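Long-range contacts in glucan-binding protein C, GbpC (Streptococcus mutans UA159, PDB 5UQZ), which probably binds glucan at the cell surface and mediates both sucrose-independent and sucrose-dependent adherence of the bacterium: residues Pro70-Ser75 with Asp137-Ser142; Ser133-Asn138 with Ile149-Ile154. One frame throughout, in Å; residues are numbered along the deposited sequence. Where two conformers were deposited one is given.

Both contacts belong to the same antiparallel sheet, in which strand 132-137 lies between strands 73-77 and 151-160. Contact 1 joins it to the first of these, contact 2 to the second, and Asp137 and Asn138 take part in both. Their centres are about 7 Å apart. Contact 1 is mostly surface. It has one bonded strand pair, a salt bridge, and waters that bridge polar groups of the two segments. Contact 2 is regular strand pairing, with a buried apolar face around Tyr136 and a partly exposed face of lysine, serine and threonine. Neither contact lies at the calcium site.

Contact 1: residues Pro70-Ser75 with Asp137-Ser142; sequences PEAKLS and DNIVNS
Lys73 and Asp137 both hold CG between their own backbone N and carbonyl carbon, with chi1 at 67° in Lys73 and 63° in Asp137. The start of the lysine chain thereby lies beside the carboxylate, with Lys73 CG 3.3 Å from Asp137 OD1. The chain then runs extended and bends at chi4 (70°), which brings NZ back to the same oxygen. Lys73 NZ and Asp137 OD1 form a salt bridge of 2.8 Å. It uses the syn lone pair of OD1, on the side of OD2. A water donates to OD2 and accepts a weak bond from NZ.

The backbones of these two residues are bonded twice. Lys73 N gives to Asp137 O at 2.8 Å, and Asp137 N gives to Lys73 O at 2.9 Å. Asp137 O also receives a CA-H...O contact from Ala72 CA at 3.2 Å.

Farther along, waters bridge the segments. One accepts from Glu71 N and donates to Asn138 O. Another links Glu71 OE1 to Asn138 ND2, whose amide plane is perpendicular to the carboxylate. The Glu71 carboxylate also lies across the Val140 methyls: OE1 is 3.7 Å from Val140 CG1, and OE2 is 3.8 Å from Val140 CG2. On the buried side, Ala72 CB meets Ile139 CD1 at 4.0 Å.

Glu69 holds the loop from Val140 to Ser142 through bonds from the backbone N of Val140 and Asn141 and from Ser142 OG. Asn141 ND2 bonds to Asn68 O.

Lys73 and Asp137 are thus an antiparallel hydrogen-bonded pair with a cross-strand ion pair on one face. They stand where strand 73-77 begins, near the C-terminal end of strand 132-137, at the margin of this pairing in the beta-supersandwich.

Contact 2: residues Ser133-Asn138 with Ile149-Ile154; sequences SVTYDN and ISKVKI
Val134 and Tyr136 pair with Ile154 and Val152 in a regular antiparallel contact between neighbouring strands of the large sheet. The strand axes approach to 4.6 Å, and their directions differ by 165°. Val134 with Ile154 and Tyr136 with Val152 are hydrogen-bonded pairs, each bonded in both directions. The straightest bond runs from Tyr136 N to Val152 O, at 2.7 Å and 174° at the hydrogen. Thr135 and Lys153 form the non-hydrogen-bonded pair between them. Here Lys153 CA makes a CA-H...O contact to Val134 O at 3.3 Å.

One face of the pairing is buried and centred on the Tyr136 ring. Tyr136 CG stands beside its own backbone N, anti to the carbonyl carbon (chi1 -56°), and from there the ring's CD1 edge lies against Val152 O, which is in the ring plane and 3.5 Å from Tyr136 CD1. Val134 CG1 covers one ring face, offset toward the rim. The Ile154 side chain approaches obliquely, with CG1 and CD1 each 3.7 Å from Tyr136 CE1. The hydroxyl at the far end of the ring is hydrogen-bonded to Tyr156 OH.

The other face is partly exposed and carries long aliphatic stems. Lys151 CD rests on Thr135 CG2 at 3.6 Å. In one of the two conformers of Ser133, its OG lies 3.4 Å from Lys153 CD, shares a water with Lys153 NZ and is hydrogen-bonded to Asn155 OD1. Lys151 makes a cation-pi contact with Tyr204.

Strand 73-77 borders strand 132-137 on its other edge, and Leu74 touches both Val134 and Tyr136. Strand 194-204 borders strand 151-160, with Ile201 on Val152 and Met199 on Ile154. Leu172 of strand 167-172, from the four-stranded sheet, packs against Val134 and Tyr136 and so joins the two sheets.

Contact 1: residues Pro70-Ser75 with Asp137-Ser142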
loop_
_atom_site.group_PDB
_atom_site.type_symbol
_atom_site.label_atom_id
_atom_site.label_comp_id
_atom_site.label_asym_id
_atom_site.label_seq_id
_atom_site.Cartn_x
_atom_site.Cartn_y
_atom_site.Cartn_z
ATOM N N PRO A 70 4.544 -9.706 -14.622
ATOM C CA PRO A 70 5.832 -9.039 -14.832
ATOM C C PRO A 70 6.215 -8.914 -16.297
ATOM O O PRO A 70 7.211 -8.258 -16.605
ATOM C CB PRO A 70 6.833 -9.953 -14.077
ATOM C CG PRO A 70 6.206 -11.298 -14.180
ATOM C CD PRO A 70 4.698 -11.074 -14.106
ATOM N N GLU A 71 5.451 -9.502 -17.213
ATOM C CA GLU A 71 5.714 -9.415 -18.647
ATOM C C GLU A 71 4.813 -8.409 -19.336
ATOM O O GLU A 71 4.905 -8.276 -20.552
ATOM C CB GLU A 71 5.519 -10.794 -19.333
ATOM C CG GLU A 71 6.308 -11.888 -18.677
ATOM C CD GLU A 71 6.074 -13.256 -19.286
ATOM O OE1 GLU A 71 5.797 -13.382 -20.497
ATOM O OE2 GLU A 71 6.211 -14.257 -18.549
ATOM N N ALA A 72 3.920 -7.759 -18.606
ATOM C CA ALA A 72 2.898 -6.945 -19.266
ATOM C C ALA A 72 3.537 -5.735 -19.947
ATOM O O ALA A 72 4.570 -5.214 -19.502
ATOM C CB ALA A 72 1.859 -6.501 -18.257
ATOM N N LYS A 73 2.889 -5.276 -21.016
ATOM C CA LYS A 73 3.319 -4.073 -21.714
ATOM C C LYS A 73 2.126 -3.129 -21.839
ATOM O O LYS A 73 0.967 -3.545 -21.762
ATOM C CB LYS A 73 3.923 -4.426 -23.069
ATOM C CG LYS A 73 2.942 -4.978 -24.024
ATOM C CD LYS A 73 3.597 -5.089 -25.418
ATOM C CE LYS A 73 2.724 -5.801 -26.405
ATOM N NZ LYS A 73 1.546 -4.957 -26.768
ATOM N N LEU A 74 2.451 -1.856 -22.075
ATOM C CA LEU A 74 1.510 -0.752 -21.973
ATOM C C LEU A 74 1.248 -0.058 -23.298
ATOM O O LEU A 74 2.177 0.178 -24.064
ATOM C CB LEU A 74 2.285 0.416 -21.269
ATOM C CG LEU A 74 2.628 0.171 -19.825
ATOM C CD1 LEU A 74 3.662 1.155 -19.310
ATOM C CD2 LEU A 74 1.390 0.144 -18.918
ATOM N N SER A 75 0.012 0.403 -23.483
ATOM C CA SER A 75 -0.389 1.330 -24.528
ATOM C C SER A 75 -1.199 2.414 -23.847
ATOM O O SER A 75 -2.143 2.103 -23.112
ATOM C CB SER A 75 -1.270 0.603 -25.567
ATOM O OG SER A 75 -1.658 1.472 -26.608
ATOM N N ASP A 137 -1.229 -5.486 -21.993
ATOM C CA ASP A 137 -1.355 -6.823 -22.543
ATOM C C ASP A 137 -0.072 -7.595 -22.330
ATOM O O ASP A 137 0.819 -7.135 -21.628
ATOM C CB ASP A 137 -2.032 -6.907 -23.896
ATOM C CG ASP A 137 -1.270 -6.193 -24.923
ATOM O OD1 ASP A 137 -0.199 -5.705 -24.648
ATOM O OD2 ASP A 137 -1.708 -6.157 -26.073
ATOM N N ASN A 138 -0.001 -8.807 -22.895
ATOM C CA ASN A 138 0.944 -9.841 -22.445
ATOM C C ASN A 138 0.678 -10.206 -20.977
ATOM O O ASN A 138 1.527 -10.052 -20.094
ATOM C CB ASN A 138 2.422 -9.490 -22.692
ATOM C CG ASN A 138 3.259 -10.733 -22.844
ATOM O OD1 ASN A 138 2.762 -11.837 -22.810
ATOM N ND2 ASN A 138 4.500 -10.560 -23.217
ATOM N N ILE A 139 -0.556 -10.692 -20.753
ATOM C CA ILE A 139 -1.065 -11.094 -19.427
ATOM C C ILE A 139 -0.994 -12.609 -19.411
ATOM O O ILE A 139 -1.612 -13.292 -20.255
ATOM C CB ILE A 139 -2.506 -10.613 -19.234
ATOM C CG1 ILE A 139 -2.656 -9.109 -19.523
ATOM C CG2 ILE A 139 -2.963 -10.956 -17.826
ATOM C CD1 ILE A 139 -1.736 -8.204 -18.765
ATOM N N VAL A 140 -0.190 -13.139 -18.465
ATOM C CA VAL A 140 0.204 -14.539 -18.532
ATOM C C VAL A 140 -0.239 -15.363 -17.346
ATOM O O VAL A 140 -0.286 -16.601 -17.480
ATOM C CB VAL A 140 1.732 -14.697 -18.741
ATOM C CG1 VAL A 140 2.180 -13.928 -19.940
ATOM C CG2 VAL A 140 2.550 -14.357 -17.504
ATOM N N ASN A 141 -0.588 -14.745 -16.206
ATOM C CA ASN A 141 -0.817 -15.462 -14.940
ATOM C C ASN A 141 -2.214 -15.275 -14.403
ATOM O O ASN A 141 -2.438 -15.727 -13.274
ATOM C CB ASN A 141 0.145 -14.947 -13.860
ATOM C CG ASN A 141 1.575 -15.274 -14.177
ATOM O OD1 ASN A 141 1.872 -16.362 -14.657
ATOM N ND2 ASN A 141 2.477 -14.313 -13.929
ATOM N N SER A 142 -3.092 -14.546 -15.067
ATOM C CA SER A 142 -4.296 -14.045 -14.431
ATOM C C SER A 142 -5.564 -14.657 -15.026
ATOM O O SER A 142 -5.613 -14.998 -16.217
ATOM C CB SER A 142 -4.342 -12.514 -14.519
ATOM O OG SER A 142 -3.264 -11.961 -13.777
HETATM O O HOH W 1 2.774 -10.501 -17.556
HETATM O O HOH W 2 6.457 -12.818 -23.166
HETATM O O HOH W 3 -0.835 -4.541 -28.227
#

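Contact 2: residues Ser133-Asn138 with Ile149-Ile154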
loop_
_atom_site.group_PDB
_atom_site.type_symbol
_atom_site.label_atom_id
_atom_site.label_comp_id
_atom_site.label_asym_id
_atom_site.label_seq_id
_atom_site.Cartn_x
_atom_site.Cartn_y
_atom_site.Cartn_z
ATOM N N SER A 133 -6.257 6.536 -20.562
ATOM C CA SER A 133 -6.626 5.145 -20.687
ATOM C C SER A 133 -5.386 4.317 -20.954
ATOM O O SER A 133 -4.679 4.567 -21.932
ATOM C CB SER A 133 -7.667 5.048 -21.803
ATOM O OG SER A 133 -8.194 3.774 -21.914
ATOM N N VAL A 134 -5.159 3.325 -20.115
ATOM C CA VAL A 134 -3.962 2.499 -20.239
ATOM C C VAL A 134 -4.384 1.074 -20.520
ATOM O O VAL A 134 -5.161 0.480 -19.756
ATOM C CB VAL A 134 -3.120 2.547 -18.956
ATOM C CG1 VAL A 134 -1.843 1.731 -19.117
ATOM C CG2 VAL A 134 -2.806 3.996 -18.562
ATOM N N THR A 135 -3.899 0.513 -21.629
ATOM C CA THR A 135 -4.184 -0.883 -21.979
ATOM C C THR A 135 -2.942 -1.698 -21.745
ATOM O O THR A 135 -1.872 -1.369 -22.265
ATOM C CB THR A 135 -4.628 -0.972 -23.445
ATOM O OG1 THR A 135 -5.839 -0.167 -23.606
ATOM C CG2 THR A 135 -4.948 -2.383 -23.833
ATOM N N TYR A 136 -3.105 -2.776 -20.972
ATOM C CA TYR A 136 -1.999 -3.651 -20.615
ATOM C C TYR A 136 -2.226 -4.995 -21.285
ATOM O O TYR A 136 -3.318 -5.602 -21.165
ATOM C CB TYR A 136 -1.971 -3.888 -19.106
ATOM C CG TYR A 136 -1.908 -2.653 -18.220
ATOM C CD1 TYR A 136 -3.052 -1.921 -17.917
ATOM C CD2 TYR A 136 -0.676 -2.224 -17.656
ATOM C CE1 TYR A 136 -3.017 -0.836 -17.060
ATOM C CE2 TYR A 136 -0.647 -1.164 -16.773
ATOM C CZ TYR A 136 -1.816 -0.476 -16.468
ATOM O OH TYR A 136 -1.822 0.550 -15.570
ATOM N N ASP A 137 -1.229 -5.486 -21.993
ATOM C CA ASP A 137 -1.355 -6.823 -22.543
ATOM C C ASP A 137 -0.072 -7.595 -22.330
ATOM O O ASP A 137 0.819 -7.135 -21.628
ATOM C CB ASP A 137 -2.032 -6.907 -23.896
ATOM C CG ASP A 137 -1.270 -6.193 -24.923
ATOM O OD1 ASP A 137 -0.199 -5.705 -24.648
ATOM O OD2 ASP A 137 -1.708 -6.157 -26.073
ATOM N N ASN A 138 -0.001 -8.807 -22.895
ATOM C CA ASN A 138 0.944 -9.841 -22.445
ATOM C C ASN A 138 0.678 -10.206 -20.977
ATOM O O ASN A 138 1.527 -10.052 -20.094
ATOM C CB ASN A 138 2.422 -9.490 -22.692
ATOM C CG ASN A 138 3.259 -10.733 -22.844
ATOM O OD1 ASN A 138 2.762 -11.837 -22.810
ATOM N ND2 ASN A 138 4.500 -10.560 -23.217
ATOM N N ILE A 149 -7.367 -14.160 -18.504
ATOM C CA ILE A 149 -7.398 -12.741 -18.840
ATOM C C ILE A 149 -6.318 -12.448 -19.862
ATOM O O ILE A 149 -5.151 -12.803 -19.655
ATOM C CB ILE A 149 -7.238 -11.908 -17.564
ATOM C CG1 ILE A 149 -8.522 -12.061 -16.707
ATOM C CG2 ILE A 149 -6.995 -10.447 -17.916
ATOM C CD1 ILE A 149 -8.369 -11.568 -15.245
ATOM N N SER A 150 -6.709 -11.793 -20.968
ATOM C CA SER A 150 -5.786 -11.509 -22.071
ATOM C C SER A 150 -5.282 -10.082 -22.065
ATOM O O SER A 150 -4.274 -9.799 -22.736
ATOM C CB SER A 150 -6.496 -11.740 -23.400
ATOM O OG SER A 150 -7.551 -10.777 -23.557
ATOM N N LYS A 151 -5.945 -9.188 -21.360
ATOM C CA LYS A 151 -5.697 -7.761 -21.476
ATOM C C LYS A 151 -6.417 -7.109 -20.321
ATOM O O LYS A 151 -7.441 -7.637 -19.848
ATOM C CB LYS A 151 -6.292 -7.281 -22.841
ATOM C CG LYS A 151 -6.215 -5.805 -23.105
ATOM C CD LYS A 151 -6.624 -5.497 -24.533
ATOM C CE LYS A 151 -8.066 -5.740 -24.844
ATOM N NZ LYS A 151 -8.366 -5.273 -26.261
ATOM N N VAL A 152 -5.913 -5.966 -19.884
ATOM C CA VAL A 152 -6.548 -5.170 -18.848
ATOM C C VAL A 152 -6.571 -3.740 -19.365
ATOM O O VAL A 152 -5.565 -3.266 -19.889
ATOM C CB VAL A 152 -5.778 -5.226 -17.493
ATOM C CG1 VAL A 152 -6.546 -4.519 -16.397
ATOM C CG2 VAL A 152 -5.487 -6.701 -17.099
ATOM N N LYS A 153 -7.684 -3.034 -19.161
ATOM C CA LYS A 153 -7.716 -1.599 -19.401
ATOM C C LYS A 153 -7.966 -0.897 -18.077
ATOM O O LYS A 153 -8.880 -1.288 -17.345
ATOM C CB LYS A 153 -8.780 -1.204 -20.433
ATOM C CG LYS A 153 -8.793 0.295 -20.726
ATOM C CD LYS A 153 -9.577 0.639 -21.998
ATOM C CE LYS A 153 -11.039 0.389 -21.921
ATOM N NZ LYS A 153 -11.671 1.047 -23.120
ATOM N N ILE A 154 -7.150 0.112 -17.779
ATOM C CA ILE A 154 -7.379 0.934 -16.598
ATOM C C ILE A 154 -7.445 2.372 -17.039
ATOM O O ILE A 154 -6.498 2.890 -17.658
ATOM C CB ILE A 154 -6.308 0.716 -15.500
ATOM C CG1 ILE A 154 -6.156 -0.774 -15.197
ATOM C CG2 ILE A 154 -6.726 1.527 -14.248
ATOM C CD1 ILE A 154 -5.156 -1.088 -14.079
HETATM O O HOH W 4 -10.680 3.886 -23.682
#